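Local coordinates for nitrate transport protein (Parabacteroides distasonis, PDB 3HN0), which probably serves as the solute-binding component of an ABC transporter, perhaps for nitrate or a related small molecule, at residues A[76-81]-A[197-202]; A[215-220]-A[235-240]. All coordinates share one frame; numbering follows the deposited sequence.

Contact 1. Residues A[76-81]-A[197-202]; sequences KLAGCP and IAFEDA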
ATOM      1  N   LYS A  76      -4.298  -5.812 -24.184  1.00 13.16           N
ATOM      2  CA  LYS A  76      -3.234  -5.419 -23.299  1.00 14.82           C
ATOM      3  C   LYS A  76      -3.853  -4.788 -22.072  1.00 14.67           C
ATOM      4  O   LYS A  76      -5.019  -4.299 -22.081  1.00 12.10           O
ATOM      5  CB  LYS A  76      -2.248  -4.432 -23.948  1.00 15.98           C
ATOM      6  CG  LYS A  76      -1.521  -5.020 -25.152  1.00 15.27           C
ATOM      7  CD  LYS A  76      -0.338  -4.212 -25.596  1.00 19.04           C
ATOM      8  CE  LYS A  76       0.344  -4.829 -26.826  1.00 23.52           C
ATOM      9  NZ  LYS A  76       0.766  -6.280 -26.625  1.00 16.74           N
ATOM     10  N   LEU A  77      -3.059  -4.744 -21.031  1.00 13.44           N
ATOM     11  CA  LEU A  77      -3.472  -4.140 -19.800  1.00 10.03           C
ATOM     12  C   LEU A  77      -3.180  -2.636 -19.777  1.00 12.34           C
ATOM     13  O   LEU A  77      -2.030  -2.236 -19.866  1.00 13.97           O
ATOM     14  CB  LEU A  77      -2.742  -4.781 -18.631  1.00 11.21           C
ATOM     15  CG  LEU A  77      -3.032  -4.182 -17.265  1.00 12.18           C
ATOM     16  CD1 LEU A  77      -4.474  -4.466 -16.792  1.00 13.12           C
ATOM     17  CD2 LEU A  77      -2.036  -4.720 -16.239  1.00 13.47           C
ATOM     18  N   ALA A  78      -4.209  -1.797 -19.608  1.00 10.16           N
ATOM     19  CA  ALA A  78      -3.983  -0.372 -19.389  1.00 11.09           C
ATOM     20  C   ALA A  78      -3.541  -0.088 -17.960  1.00 14.46           C
ATOM     21  O   ALA A  78      -2.555   0.615 -17.743  1.00 13.39           O
ATOM     22  CB  ALA A  78      -5.244   0.491 -19.767  1.00 11.74           C
ATOM     23  N   GLY A  79      -4.302  -0.603 -16.985  1.00 13.64           N
ATOM     24  CA  GLY A  79      -4.052  -0.294 -15.607  1.00 12.53           C
ATOM     25  C   GLY A  79      -5.163  -0.773 -14.722  1.00 13.50           C
ATOM     26  O   GLY A  79      -6.003  -1.567 -15.161  1.00 12.17           O
ATOM     27  N   CYS A  80      -5.176  -0.268 -13.494  1.00 10.95           N
ATOM     28  CA  CYS A  80      -6.130  -0.710 -12.459  1.00 12.43           C
ATOM     29  C   CYS A  80      -6.747   0.495 -11.777  1.00 13.51           C
ATOM     30  O   CYS A  80      -6.009   1.367 -11.328  1.00 11.66           O
ATOM     31  CB  CYS A  80      -5.435  -1.619 -11.482  1.00 12.03           C
ATOM     32  SG  CYS A  80      -6.517  -2.115 -10.085  1.00 16.50           S
ATOM     33  N   PRO A  81      -8.111   0.549 -11.671  1.00 13.36           N
ATOM     34  CA  PRO A  81      -8.772   1.732 -11.139  1.00 13.01           C
ATOM     35  C   PRO A  81      -9.313   1.617  -9.731  1.00 13.40           C
ATOM     36  O   PRO A  81      -9.902   2.574  -9.232  1.00 16.33           O
ATOM     37  CB  PRO A  81      -9.970   1.862 -12.081  1.00 14.34           C
ATOM     38  CG  PRO A  81     -10.351   0.471 -12.396  1.00 12.61           C
ATOM     39  CD  PRO A  81      -9.036  -0.281 -12.437  1.00 18.04           C
ATOM     40  N   ILE A 197      -3.767   6.952 -23.855  1.00 11.16           N
ATOM     41  CA  ILE A 197      -3.507   8.094 -23.002  1.00  9.78           C
ATOM     42  C   ILE A 197      -4.765   8.970 -22.824  1.00 11.69           C
ATOM     43  O   ILE A 197      -5.041   9.402 -21.733  1.00  9.72           O
ATOM     44  CB  ILE A 197      -2.338   8.966 -23.524  1.00  8.87           C
ATOM     45  CG1 ILE A 197      -1.049   8.159 -23.546  1.00 13.36           C
ATOM     46  CG2 ILE A 197      -2.182  10.208 -22.669  1.00 11.84           C
ATOM     47  CD1 ILE A 197      -0.581   7.708 -22.194  1.00 18.19           C
ATOM     48  N   ALA A 198      -5.485   9.258 -23.908  1.00 10.92           N
ATOM     49  CA  ALA A 198      -6.747  10.039 -23.786  1.00 11.19           C
ATOM     50  C   ALA A 198      -7.761   9.380 -22.801  1.00 10.12           C
ATOM     51  O   ALA A 198      -8.383  10.037 -21.974  1.00  9.54           O
ATOM     52  CB  ALA A 198      -7.384  10.228 -25.165  1.00  7.58           C
ATOM     53  N   PHE A 199      -7.939   8.077 -22.937  1.00 10.67           N
ATOM     54  CA  PHE A 199      -8.887   7.383 -22.082  0.70 10.89           C
ATOM     55  C   PHE A 199      -8.391   7.289 -20.643  1.00 11.48           C
ATOM     56  O   PHE A 199      -9.190   7.423 -19.726  1.00 11.60           O
ATOM     57  CB  PHE A 199      -9.518   6.106 -22.720  0.70 12.62           C
ATOM     58  CG  PHE A 199      -8.733   4.793 -22.602  0.70 16.91           C
ATOM     59  CD1 PHE A 199      -8.464   4.192 -21.373  0.70 16.97           C
ATOM     60  CD2 PHE A 199      -8.403   4.075 -23.770  0.70 13.59           C
ATOM     61  CE1 PHE A 199      -7.833   2.943 -21.308  0.70 14.67           C
ATOM     62  CE2 PHE A 199      -7.755   2.857 -23.699  0.70 16.68           C
ATOM     63  CZ  PHE A 199      -7.471   2.280 -22.454  0.70 15.61           C
ATOM     64  N   GLU A 200      -7.095   7.111 -20.456  1.00 11.13           N
ATOM     65  CA  GLU A 200      -6.517   7.144 -19.083  1.00 12.14           C
ATOM     66  C   GLU A 200      -6.698   8.519 -18.476  1.00  9.96           C
ATOM     67  O   GLU A 200      -7.039   8.619 -17.326  1.00 11.96           O
ATOM     68  CB  GLU A 200      -5.047   6.748 -19.046  1.00 11.18           C
ATOM     69  CG  GLU A 200      -4.803   5.303 -19.409  1.00 15.37           C
ATOM     70  CD  GLU A 200      -3.338   4.915 -19.304  1.00 21.09           C
ATOM     71  OE1 GLU A 200      -2.478   5.675 -19.815  1.00 15.62           O
ATOM     72  OE2 GLU A 200      -3.054   3.842 -18.717  1.00 16.62           O
ATOM     73  N   ASP A 201      -6.417   9.587 -19.205  1.00  8.32           N
ATOM     74  CA  ASP A 201      -6.660  10.918 -18.693  1.00 11.11           C
ATOM     75  C   ASP A 201      -8.110  11.069 -18.239  1.00 11.01           C
ATOM     76  O   ASP A 201      -8.370  11.605 -17.159  1.00 11.11           O
ATOM     77  CB  ASP A 201      -6.348  12.013 -19.719  1.00 12.06           C
ATOM     78  CG  ASP A 201      -4.873  12.128 -20.106  1.00 17.17           C
ATOM     79  OD1 ASP A 201      -4.007  11.570 -19.431  1.00 15.45           O
ATOM     80  OD2 ASP A 201      -4.622  12.816 -21.137  1.00 15.97           O
ATOM     81  N   ALA A 202      -9.062  10.607 -19.057  1.00 11.52           N
ATOM     82  CA  ALA A 202     -10.473  10.793 -18.683  1.00 13.06           C
ATOM     83  C   ALA A 202     -10.838   9.912 -17.500  1.00 11.07           C
ATOM     84  O   ALA A 202     -11.653  10.280 -16.674  1.00 12.74           O
ATOM     85  CB  ALA A 202     -11.371  10.497 -19.877  1.00 13.42           C
TER

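Contact 2. Residues A[215-220]-A[235-240]; sequences KETIHS and KSIERC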
ATOM      1  N   LYS A 215     -21.092  11.838  -2.834  1.00 13.38           N
ATOM      2  CA  LYS A 215     -22.535  11.855  -2.783  1.00 12.90           C
ATOM      3  C   LYS A 215     -23.125  12.051  -4.177  1.00 14.30           C
ATOM      4  O   LYS A 215     -24.087  11.426  -4.531  1.00 14.32           O
ATOM      5  CB  LYS A 215     -23.004  12.969  -1.838  1.00 17.45           C
ATOM      6  CG  LYS A 215     -22.557  12.792  -0.403  1.00 24.65           C
ATOM      7  CD  LYS A 215     -23.383  13.747   0.524  1.00 30.64           C
ATOM      8  CE  LYS A 215     -22.600  14.223   1.746  1.00 39.73           C
ATOM      9  NZ  LYS A 215     -21.769  13.138   2.357  1.00 39.59           N
ATOM     10  N   GLU A 216     -22.506  12.922  -4.971  1.00 14.81           N
ATOM     11  CA  GLU A 216     -22.960  13.181  -6.329  1.00 15.70           C
ATOM     12  C   GLU A 216     -22.764  11.955  -7.206  1.00 13.65           C
ATOM     13  O   GLU A 216     -23.565  11.667  -8.067  1.00 14.17           O
ATOM     14  CB  GLU A 216     -22.176  14.378  -6.902  1.00 17.24           C
ATOM     15  CG  GLU A 216     -22.492  15.690  -6.180  1.00 20.89           C
ATOM     16  CD  GLU A 216     -21.628  16.044  -4.903  1.00 29.42           C
ATOM     17  OE1 GLU A 216     -20.904  15.205  -4.309  1.00 24.58           O
ATOM     18  OE2 GLU A 216     -21.708  17.220  -4.469  1.00 22.51           O
ATOM     19  N   THR A 217     -21.678  11.243  -6.955  1.00 12.93           N
ATOM     20  CA  THR A 217     -21.351   9.999  -7.683  1.00 12.11           C
ATOM     21  C   THR A 217     -22.432   8.953  -7.394  1.00 13.86           C
ATOM     22  O   THR A 217     -22.986   8.360  -8.307  1.00 11.69           O
ATOM     23  CB  THR A 217     -19.957   9.518  -7.306  1.00 12.00           C
ATOM     24  OG1 THR A 217     -18.995  10.526  -7.655  1.00 10.85           O
ATOM     25  CG2 THR A 217     -19.588   8.158  -7.997  1.00 11.66           C
ATOM     26  N   ILE A 218     -22.749   8.768  -6.106  1.00 11.24           N
ATOM     27  CA  ILE A 218     -23.757   7.834  -5.709  1.00 11.13           C
ATOM     28  C   ILE A 218     -25.111   8.182  -6.320  1.00 12.15           C
ATOM     29  O   ILE A 218     -25.815   7.323  -6.849  1.00 12.35           O
ATOM     30  CB  ILE A 218     -23.856   7.749  -4.159  1.00 11.00           C
ATOM     31  CG1 ILE A 218     -22.573   7.099  -3.590  1.00 11.41           C
ATOM     32  CG2 ILE A 218     -25.115   6.955  -3.734  1.00 15.81           C
ATOM     33  CD1 ILE A 218     -22.333   7.291  -2.103  1.00 14.72           C
ATOM     34  N   HIS A 219     -25.470   9.461  -6.228  1.00 14.29           N
ATOM     35  CA  HIS A 219     -26.698   9.972  -6.780  1.00 13.97           C
ATOM     36  C   HIS A 219     -26.806   9.605  -8.248  1.00 14.00           C
ATOM     37  O   HIS A 219     -27.844   9.139  -8.700  1.00 13.57           O
ATOM     38  CB  HIS A 219     -26.742  11.503  -6.601  1.00 14.18           C
ATOM     39  CG  HIS A 219     -28.065  12.111  -6.926  1.00 21.77           C
ATOM     40  ND1 HIS A 219     -29.123  12.075  -6.044  1.00 31.71           N
ATOM     41  CD2 HIS A 219     -28.500  12.785  -8.015  1.00 24.79           C
ATOM     42  CE1 HIS A 219     -30.161  12.679  -6.587  1.00 32.48           C
ATOM     43  NE2 HIS A 219     -29.814  13.113  -7.783  1.00 26.32           N
ATOM     44  N   SER A 220     -25.735   9.835  -8.995  1.00 13.59           N
ATOM     45  CA  SER A 220     -25.756   9.518 -10.430  1.00 14.51           C
ATOM     46  C   SER A 220     -25.881   8.025 -10.697  1.00 15.33           C
ATOM     47  O   SER A 220     -26.629   7.603 -11.566  1.00 14.10           O
ATOM     48  CB  SER A 220     -24.537  10.092 -11.155  1.00 17.22           C
ATOM     49  OG  SER A 220     -24.678   9.834 -12.523  1.00 22.77           O
ATOM     50  N   LYS A 235     -18.820   6.290   2.756  1.00 13.80           N
ATOM     51  CA  LYS A 235     -17.875   5.317   3.335  1.00 15.48           C
ATOM     52  C   LYS A 235     -17.637   4.105   2.438  1.00 12.61           C
ATOM     53  O   LYS A 235     -16.536   3.603   2.354  1.00 13.43           O
ATOM     54  CB  LYS A 235     -18.305   4.877   4.725  1.00 18.16           C
ATOM     55  CG  LYS A 235     -17.977   5.916   5.791  1.00 28.51           C
ATOM     56  CD  LYS A 235     -18.239   5.346   7.182  1.00 37.83           C
ATOM     57  CE  LYS A 235     -18.534   6.434   8.226  1.00 45.20           C
ATOM     58  NZ  LYS A 235     -17.464   7.464   8.280  1.00 40.59           N
ATOM     59  N   SER A 236     -18.661   3.699   1.685  1.00 14.23           N
ATOM     60  CA  SER A 236     -18.548   2.603   0.733  1.00 12.85           C
ATOM     61  C   SER A 236     -17.520   2.994  -0.327  1.00 12.68           C
ATOM     62  O   SER A 236     -16.651   2.222  -0.676  1.00 12.66           O
ATOM     63  CB  SER A 236     -19.885   2.328   0.028  1.00 15.40           C
ATOM     64  OG  SER A 236     -20.989   2.296   0.942  1.00 13.46           O
ATOM     65  N   ILE A 237     -17.647   4.204  -0.835  1.00 11.12           N
ATOM     66  CA  ILE A 237     -16.682   4.678  -1.852  1.00  9.88           C
ATOM     67  C   ILE A 237     -15.268   4.711  -1.305  1.00 12.22           C
ATOM     68  O   ILE A 237     -14.343   4.218  -1.943  1.00 12.13           O
ATOM     69  CB  ILE A 237     -17.120   6.012  -2.432  1.00 12.90           C
ATOM     70  CG1 ILE A 237     -18.363   5.761  -3.291  1.00 17.00           C
ATOM     71  CG2 ILE A 237     -15.990   6.623  -3.275  1.00 16.08           C
ATOM     72  CD1 ILE A 237     -18.829   6.978  -4.072  1.00 16.58           C
ATOM     73  N   GLU A 238     -15.116   5.199  -0.057  1.00 11.31           N
ATOM     74  CA  GLU A 238     -13.808   5.211   0.587  1.00 12.97           C
ATOM     75  C   GLU A 238     -13.175   3.829   0.649  1.00 12.16           C
ATOM     76  O   GLU A 238     -11.975   3.660   0.342  1.00 13.27           O
ATOM     77  CB  GLU A 238     -13.837   5.810   2.003  1.00 15.55           C
ATOM     78  CG  GLU A 238     -13.991   7.310   2.105  1.00 25.09           C
ATOM     79  CD  GLU A 238     -14.427   7.771   3.531  1.00 36.97           C
ATOM     80  OE1 GLU A 238     -14.177   7.054   4.557  1.00 31.13           O
ATOM     81  OE2 GLU A 238     -15.032   8.859   3.603  1.00 42.63           O
ATOM     82  N   ARG A 239     -13.969   2.821   1.032  1.00 12.22           N
ATOM     83  CA  ARG A 239     -13.487   1.449   1.074  1.00 11.18           C
ATOM     84  C   ARG A 239     -13.068   0.856  -0.281  1.00 14.00           C
ATOM     85  O   ARG A 239     -12.301  -0.076  -0.334  1.00 15.29           O
ATOM     86  CB  ARG A 239     -14.508   0.533   1.757  1.00 11.57           C
ATOM     87  CG  ARG A 239     -14.638   0.822   3.249  1.00 16.13           C
ATOM     88  CD  ARG A 239     -15.363  -0.285   3.991  1.00 14.90           C
ATOM     89  NE  ARG A 239     -16.773  -0.255   3.650  1.00 17.02           N
ATOM     90  CZ  ARG A 239     -17.755   0.278   4.387  1.00 16.79           C
ATOM     91  NH1 ARG A 239     -17.536   0.885   5.561  1.00 22.27           N
ATOM     92  NH2 ARG A 239     -18.984   0.208   3.936  1.00 16.72           N
ATOM     93  N   CYS A 240     -13.613   1.385  -1.367  1.00 12.32           N
ATOM     94  CA  CYS A 240     -13.235   0.903  -2.691  1.00 11.46           C
ATOM     95  C   CYS A 240     -11.859   1.387  -3.105  1.00 13.90           C
ATOM     96  O   CYS A 240     -11.265   0.798  -4.028  1.00 13.52           O
ATOM     97  CB  CYS A 240     -14.256   1.341  -3.775  1.00 12.82           C
ATOM     98  SG  CYS A 240     -15.856   0.569  -3.520  1.00 14.84           S
TER

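Contact 1. Residues A[76-81]-A[197-202]
Ala78 of strand 76-82 and Glu200 of helix 196-212 mark the closest backbone approach, their CA atoms 7.9 Å apart, where the helix lies over one side of the mixed sheet in an alpha/beta layer like those of periplasmic binding proteins. At this point the strand carries a classic beta bulge: Ala78 and Gly79 together face Val186 of strand 184-188. The near-helical backbone of Ala78 (phi -77°, psi -51°) turns its CB toward the helix. Gly79 follows in a very extended conformation that glycine adopts easily, and it adds no side chain to the surface beneath the acid.

A small residue suits the bulge, since Glu200, and in one conformer Phe199, comes close to it from the helix. In one of its two deposited conformers, the Phe199 ring presents its edge to Ala78, whose methyl lies near the ring plane with Ala78 CB 3.9 Å from Phe199 CE1. The second conformer leaves this touch doubtful. Glu200 is the more direct neighbour. Its CG stands beside the backbone N (chi1 -67°) and the chain continues extended through chi2, carrying the carboxylate onto the strand, where Glu200 OE2 lies 4.1 Å from Ala78 CB.

A buried carboxylate needs polar company, and here it comes from elsewhere. OE2 is hydrogen-bonded to Tyr244 OH on strand 242-246, the sheet neighbour of strand 76-82, while Arg196 NH1 forms a long, weak ion pair with OE1. These partners would be expected to ease a close approach that is not itself attractive: Glu200 OE2 and the backbone oxygen Ala78 O, both acceptors, sit 3.4 Å apart without a hydrogen bond between them.

Contact 2. Residues A[215-220]-A[235-240]
Ser236 OG, one residue before the Ile237 that packs on Ile218 and Thr217, is gripped by both Thr233 N and Ser155 OG. This tethers the first turn of helix 234-240 to the loop before it and to helix 153-160.

The contact with helix 214-223 is apolar and centres on one methyl group. Ile237 points toward the opposite helix with CG1 beside its backbone N (chi1 -70°), and the chain runs on extended (chi2 -173°), so that CD1 is the atom delivered to the interface. Ile237 CD1 meets the flank of Ile218, 3.8 Å from Ile218 CG1 and 4.0 Å from Ile218 CD1; the two isoleucine side chains run past each other in opposite directions. The same methyl also nears Thr217, whose CG2 lies 4.2 Å from Ile237 CD1.

Threonine suits this buried position because its two branches divide the work. OG1 is hydrogen-bonded to Tyr213 O, just before the helix begins, while CG2 remains as a hydrocarbon surface for Ile237. The isoleucines bring methyl and methylene groups to the interface, which need no polar partner.

Ile18 of helix 16-19 touches both Thr217 and Ile237, and Leu232 and Pro234 extend the apolar patch along Ile218. Helix 234-240 meets helix 214-223 through Ile237 and helix 153-160 through Arg239, which touches Leu154 and Leu158, before strand 242-246 begins.

In the fold
Both contacts are buried and small, and lie at similar distances from the centre of the chain, with their own centres about 21 Å apart. They share no helix or strand, yet helix 196-212 of contact 1 is followed directly by helix 214-223 of contact 2. Helix 234-240 then leads into strand 242-246, which pairs with strand 76-82 of contact 1. Contact 1 joins a helix to the large sheet and brings a buried carboxylate close to a backbone oxygen at a beta bulge, so it relies on polar partners from neighbouring elements. Contact 2 joins two helices through aliphatic groups, and the hydroxyls of Thr217 and Ser236 find their partners away from the interface.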